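Local coordinates for protein giardin subunit alpha-1 (Giardia intestinalis, PDB 4EVF) that binds calcium and, in a calcium-dependent manner, phospholipids including phosphatidylserine, as an annexin involved in parasite attachment to the intestinal mucosa, at residues A[65-70]-A[249-253]. Coordinates in Å, arbitrary orientation, origin at the centre of the assembly. Residue numbers count along the deposited sequence, not the author numbering.
Sequences SLLMDL and RRITG
A side-on salt bridge between D69 and R249 joins the two helical segments 65-70 and 249-253. R249 NE donates to D69 OD2 at 2.7 Å, and R249 NH2 reaches D69 OD1 at 3.2 Å, with a weak third bond from R249 NH2 to D69 OD2, also 3.2 Å. The carboxylate thus lies at the edge of the guanidinium, near its plane, while S65 CB covers one face, 3.6 Å from R249 CZ. Two waters extend the polar seam: one bridges D69 OD2 (2.8 Å) and R249 O (2.7 Å), the other D69 O (3.0 Å) and G253 O (2.8 Å).

Both backbones are α-helical and run nearly parallel, crossing at -27° with axes 9.1 Å apart at closest approach. L66 faces R249 and L70 faces G253, with CA-CA distances of 5.2 and 5.3 Å, one helical turn apart on each side. At the L70 end G253 has no side chain to hold the helices apart: its CA lies 4.1 Å from D69 CB, and a modelled CB there would come within a tight 3.1 Å of D69 CB. L66 (chi1 t, chi2 p) brings CD1 to 3.4 Å from G253 N and 3.9 Å from T252 CB; its CB also meets R249 CG at 3.9 Å. L70 (m, t) sets CD2 3.7 Å from T252 O.

The contact packs annexin repeat 1 against repeat 4, closing the chain's first and last repeats on each other, as in the annexin fold. T252 OG1 turns to M248 O and W292 NE1. Helix 284-292 packs on L66, L70 and T252 through L288 and L291, whereas helix 74-87 approaches the salt bridge through V77 and H81.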
# COMPACT_ATOMS: atom_id res chain seq x y z
N SER A 65 9.68 -9.29 -10.89
CA SER A 65 9.86 -8.01 -10.20
C SER A 65 9.34 -8.05 -8.77
O SER A 65 10.02 -7.59 -7.85
CB SER A 65 9.17 -6.88 -10.98
OG SER A 65 9.85 -6.64 -12.20
N LEU A 66 8.14 -8.61 -8.60
CA LEU A 66 7.54 -8.79 -7.28
C LEU A 66 8.41 -9.64 -6.35
O LEU A 66 8.64 -9.28 -5.18
CB LEU A 66 6.14 -9.42 -7.41
CG LEU A 66 5.46 -9.91 -6.13
CD1 LEU A 66 5.43 -8.83 -5.05
CD2 LEU A 66 4.03 -10.42 -6.38
N LEU A 67 8.89 -10.77 -6.86
CA LEU A 67 9.72 -11.67 -6.06
C LEU A 67 11.04 -11.02 -5.63
O LEU A 67 11.48 -11.19 -4.48
CB LEU A 67 9.95 -13.00 -6.80
CG LEU A 67 8.65 -13.78 -7.02
CD1 LEU A 67 8.85 -15.03 -7.88
CD2 LEU A 67 7.99 -14.14 -5.69
N MET A 68 11.66 -10.29 -6.55
CA MET A 68 12.82 -9.45 -6.26
C MET A 68 12.54 -8.44 -5.17
O MET A 68 13.33 -8.29 -4.23
CB MET A 68 13.27 -8.68 -7.52
CG MET A 68 13.76 -9.56 -8.65
SD MET A 68 14.10 -8.62 -10.15
CE MET A 68 15.41 -7.52 -9.62
N ASP A 69 11.43 -7.72 -5.30
CA ASP A 69 11.04 -6.69 -4.34
C ASP A 69 10.98 -7.24 -2.92
O ASP A 69 11.45 -6.60 -1.97
CB ASP A 69 9.66 -6.11 -4.70
CG ASP A 69 9.67 -5.26 -5.97
OD1 ASP A 69 10.76 -4.91 -6.47
OD2 ASP A 69 8.57 -4.92 -6.45
N LEU A 70 10.40 -8.43 -2.78
CA LEU A 70 10.24 -9.07 -1.47
C LEU A 70 11.56 -9.33 -0.76
O LEU A 70 11.60 -9.49 0.46
CB LEU A 70 9.42 -10.35 -1.59
CG LEU A 70 7.96 -10.11 -1.99
CD1 LEU A 70 7.31 -11.41 -2.50
CD2 LEU A 70 7.16 -9.51 -0.84
N ARG A 249 1.79 -5.82 -7.75
CA ARG A 249 3.22 -5.89 -7.49
C ARG A 249 3.66 -4.80 -6.51
O ARG A 249 4.46 -5.04 -5.60
CB ARG A 249 4.03 -5.79 -8.78
CG ARG A 249 5.53 -5.73 -8.52
CD ARG A 249 6.23 -4.74 -9.43
NE ARG A 249 7.53 -4.34 -8.90
CZ ARG A 249 8.42 -3.61 -9.57
NH1 ARG A 249 8.15 -3.21 -10.80
NH2 ARG A 249 9.58 -3.29 -9.01
N ARG A 250 3.13 -3.59 -6.70
CA ARG A 250 3.42 -2.51 -5.78
C ARG A 250 3.01 -2.88 -4.36
O ARG A 250 3.85 -2.97 -3.48
CB ARG A 250 2.78 -1.19 -6.22
CG ARG A 250 3.42 -0.61 -7.49
CD ARG A 250 2.92 0.80 -7.77
NE ARG A 250 1.47 0.84 -7.98
CZ ARG A 250 0.88 0.86 -9.18
NH1 ARG A 250 1.62 0.85 -10.28
NH2 ARG A 250 -0.44 0.90 -9.27
N ILE A 251 1.72 -3.15 -4.14
CA ILE A 251 1.25 -3.34 -2.77
C ILE A 251 1.69 -4.66 -2.13
O ILE A 251 1.94 -4.72 -0.93
CB ILE A 251 -0.29 -3.13 -2.62
CG1 ILE A 251 -1.08 -4.34 -3.13
CG2 ILE A 251 -0.75 -1.87 -3.36
CD1 ILE A 251 -2.58 -4.06 -3.19
N THR A 252 1.81 -5.71 -2.94
CA THR A 252 2.28 -6.99 -2.40
C THR A 252 3.78 -6.90 -2.05
O THR A 252 4.19 -7.33 -0.97
CB THR A 252 2.01 -8.16 -3.35
OG1 THR A 252 0.65 -8.09 -3.80
CG2 THR A 252 2.22 -9.49 -2.64
N GLY A 253 4.57 -6.33 -2.95
CA GLY A 253 6.00 -6.20 -2.76
C GLY A 253 6.41 -5.33 -1.58
O GLY A 253 7.41 -5.62 -0.91
O HOH W 1 6.67 -3.68 -4.85
O HOH W 2 9.90 -4.60 -0.29